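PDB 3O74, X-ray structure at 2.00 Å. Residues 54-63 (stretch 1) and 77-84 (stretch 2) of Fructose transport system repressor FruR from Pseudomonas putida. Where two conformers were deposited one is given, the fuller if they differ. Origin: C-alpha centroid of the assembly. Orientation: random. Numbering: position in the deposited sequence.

Stretch 1 (54-63) FRARRCDALF
Stretch 2 (77-84) ELQDKGLP

A single hydrogen bond ties the two stretches together, and it is entirely backbone: Leu62 N donates to Pro84 O at 2.9 Å, with an N-H...O angle of 164°. The same Pro84 O lies 3.5 Å from Ala61 CA, a CA-H...O contact bent to 125° at the hydrogen. The CA atoms of Ala61 and Pro84 are only 4.9 Å apart, whereas those of Arg55 and Leu78 stand 7.7 Å apart, where the contact is made by side chains, Arg55 CD with Leu78 CD2.

Both helices finish before this junction. Arg58 (phi/psi 63/43) closes a Schellman motif, with Arg58 N bonded to Arg55 O at 3.0 Å and Cys59 N weakly to Phe54 O at 3.4 Å. Beyond Lys81 (-88/7), Gly82 takes 101/4, where a CB would jam against the preceding carbonyl O; Leu83 N then reaches Leu78 O at 3.2 Å.

Leu83 (chi1 t, chi2 p) sends CD1 to 3.4 Å from Cys59 O and 3.8 Å from Ala61 CA, while its CD2 lies 4.2 Å from CB of Leu62 (also t, p). Asp60 O packs 3.1 Å from Pro84 CD, and Ala61 CB meets Pro84 CB at 4.0 Å. At the exposed margin, poorly ordered Arg55 (chi1 t, chi2 t) places CD 3.4 Å from CD2 of Leu78 (m, t).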

# COMPACT_ATOMS: atom_id res chain seq x y z
N PHE B 54 1.12 -22.48 2.32
CA PHE B 54 -0.01 -22.37 3.23
C PHE B 54 -0.64 -23.71 3.59
O PHE B 54 -1.31 -23.83 4.62
CB PHE B 54 -1.06 -21.40 2.69
CG PHE B 54 -0.70 -19.96 2.89
CD1 PHE B 54 -0.46 -19.13 1.80
CD2 PHE B 54 -0.56 -19.44 4.16
CE1 PHE B 54 -0.12 -17.80 1.99
CE2 PHE B 54 -0.22 -18.11 4.36
CZ PHE B 54 0.00 -17.29 3.27
N ARG B 55 -0.42 -24.71 2.75
CA ARG B 55 -0.88 -26.06 3.04
C ARG B 55 -0.01 -26.71 4.12
O ARG B 55 -0.52 -27.26 5.10
CB ARG B 55 -0.91 -26.91 1.77
CG ARG B 55 -1.17 -28.38 2.02
CD ARG B 55 -1.78 -29.05 0.81
NE ARG B 55 -1.09 -30.28 0.44
CZ ARG B 55 -0.40 -30.44 -0.68
NH1 ARG B 55 -0.31 -29.44 -1.56
NH2 ARG B 55 0.20 -31.59 -0.94
N ALA B 56 1.31 -26.64 3.93
CA ALA B 56 2.25 -27.18 4.91
C ALA B 56 2.15 -26.42 6.23
O ALA B 56 2.26 -27.01 7.30
CB ALA B 56 3.66 -27.12 4.36
N ARG B 57 1.94 -25.11 6.13
CA ARG B 57 1.75 -24.25 7.30
C ARG B 57 0.52 -24.67 8.09
O ARG B 57 0.41 -24.39 9.29
CB ARG B 57 1.61 -22.79 6.87
CG ARG B 57 2.86 -21.97 7.02
CD ARG B 57 4.07 -22.70 6.48
NE ARG B 57 5.31 -22.11 6.97
CZ ARG B 57 6.52 -22.59 6.70
NH1 ARG B 57 6.66 -23.66 5.93
NH2 ARG B 57 7.60 -21.99 7.19
N ARG B 58 -0.40 -25.35 7.42
CA ARG B 58 -1.64 -25.80 8.03
C ARG B 58 -2.54 -24.66 8.51
O ARG B 58 -3.11 -24.74 9.60
CB ARG B 58 -1.37 -26.78 9.17
CG ARG B 58 -1.45 -28.25 8.76
CD ARG B 58 -0.84 -29.16 9.81
NE ARG B 58 0.59 -28.92 9.98
CZ ARG B 58 1.13 -28.28 11.01
NH1 ARG B 58 0.36 -27.83 11.99
NH2 ARG B 58 2.44 -28.11 11.07
N CYS B 59 -2.68 -23.60 7.71
CA CYS B 59 -3.59 -22.52 8.05
C CYS B 59 -5.02 -23.05 8.08
O CYS B 59 -5.37 -23.95 7.32
CB CYS B 59 -3.46 -21.36 7.07
SG CYS B 59 -1.86 -20.52 7.11
N ASP B 60 -5.85 -22.51 8.97
CA ASP B 60 -7.22 -22.98 9.13
C ASP B 60 -8.11 -22.63 7.95
O ASP B 60 -9.08 -23.33 7.65
CB ASP B 60 -7.82 -22.44 10.43
CG ASP B 60 -7.12 -22.97 11.66
OD1 ASP B 60 -6.28 -23.89 11.52
OD2 ASP B 60 -7.41 -22.48 12.77
N ALA B 61 -7.78 -21.54 7.27
CA ALA B 61 -8.48 -21.16 6.05
C ALA B 61 -7.57 -20.29 5.20
O ALA B 61 -6.63 -19.68 5.71
CB ALA B 61 -9.78 -20.43 6.37
N LEU B 62 -7.86 -20.23 3.91
CA LEU B 62 -7.04 -19.46 2.98
C LEU B 62 -7.88 -18.47 2.20
O LEU B 62 -8.83 -18.85 1.50
CB LEU B 62 -6.30 -20.40 2.03
CG LEU B 62 -5.40 -19.82 0.94
CD1 LEU B 62 -4.28 -18.96 1.55
CD2 LEU B 62 -4.82 -20.94 0.09
N PHE B 63 -7.56 -17.19 2.35
CA PHE B 63 -8.14 -16.15 1.51
C PHE B 63 -7.24 -16.01 0.29
O PHE B 63 -6.01 -16.09 0.41
CB PHE B 63 -8.20 -14.82 2.25
CG PHE B 63 -9.02 -14.86 3.51
CD1 PHE B 63 -10.40 -14.94 3.45
CD2 PHE B 63 -8.40 -14.80 4.75
CE1 PHE B 63 -11.16 -14.98 4.62
CE2 PHE B 63 -9.15 -14.83 5.91
CZ PHE B 63 -10.53 -14.93 5.85
N GLU B 77 -8.19 -29.23 -5.26
CA GLU B 77 -7.41 -30.24 -4.54
C GLU B 77 -7.31 -29.90 -3.06
O GLU B 77 -7.53 -30.76 -2.20
CB GLU B 77 -6.01 -30.39 -5.13
CG GLU B 77 -5.96 -31.12 -6.47
CD GLU B 77 -4.54 -31.21 -7.02
OE1 GLU B 77 -3.58 -31.16 -6.22
OE2 GLU B 77 -4.39 -31.35 -8.25
N LEU B 78 -6.98 -28.65 -2.76
CA LEU B 78 -6.83 -28.20 -1.38
C LEU B 78 -8.15 -28.30 -0.63
O LEU B 78 -8.19 -28.75 0.51
CB LEU B 78 -6.31 -26.75 -1.35
CG LEU B 78 -4.95 -26.49 -1.98
CD1 LEU B 78 -4.59 -25.02 -1.91
CD2 LEU B 78 -3.88 -27.33 -1.29
N GLN B 79 -9.23 -27.88 -1.29
CA GLN B 79 -10.57 -27.94 -0.71
C GLN B 79 -11.00 -29.37 -0.40
O GLN B 79 -11.61 -29.64 0.63
CB GLN B 79 -11.57 -27.27 -1.66
CG GLN B 79 -13.02 -27.47 -1.28
CD GLN B 79 -13.96 -26.74 -2.23
OE1 GLN B 79 -14.37 -27.29 -3.26
NE2 GLN B 79 -14.30 -25.50 -1.90
N ASP B 80 -10.67 -30.29 -1.31
CA ASP B 80 -11.01 -31.70 -1.11
C ASP B 80 -10.28 -32.28 0.09
O ASP B 80 -10.74 -33.25 0.70
CB ASP B 80 -10.69 -32.51 -2.37
CG ASP B 80 -11.65 -32.22 -3.51
OD1 ASP B 80 -12.73 -31.65 -3.25
OD2 ASP B 80 -11.33 -32.58 -4.66
N LYS B 81 -9.13 -31.70 0.41
CA LYS B 81 -8.34 -32.14 1.56
C LYS B 81 -8.75 -31.43 2.85
O LYS B 81 -8.11 -31.60 3.89
CB LYS B 81 -6.84 -31.97 1.29
CG LYS B 81 -6.27 -33.00 0.30
CD LYS B 81 -4.78 -32.79 0.08
CE LYS B 81 -4.16 -33.92 -0.74
NZ LYS B 81 -4.59 -33.92 -2.17
N GLY B 82 -9.83 -30.65 2.79
CA GLY B 82 -10.41 -30.06 3.98
C GLY B 82 -10.09 -28.60 4.25
O GLY B 82 -10.50 -28.06 5.28
N LEU B 83 -9.36 -27.95 3.35
CA LEU B 83 -9.03 -26.54 3.53
C LEU B 83 -10.13 -25.62 2.98
O LEU B 83 -10.46 -25.69 1.80
CB LEU B 83 -7.70 -26.20 2.86
CG LEU B 83 -7.25 -24.74 2.94
CD1 LEU B 83 -7.14 -24.28 4.38
CD2 LEU B 83 -5.93 -24.53 2.21
N PRO B 84 -10.70 -24.78 3.85
CA PRO B 84 -11.65 -23.75 3.40
C PRO B 84 -10.93 -22.69 2.58
O PRO B 84 -9.96 -22.11 3.05
CB PRO B 84 -12.15 -23.14 4.71
CG PRO B 84 -11.83 -24.15 5.77
CD PRO B 84 -10.58 -24.82 5.32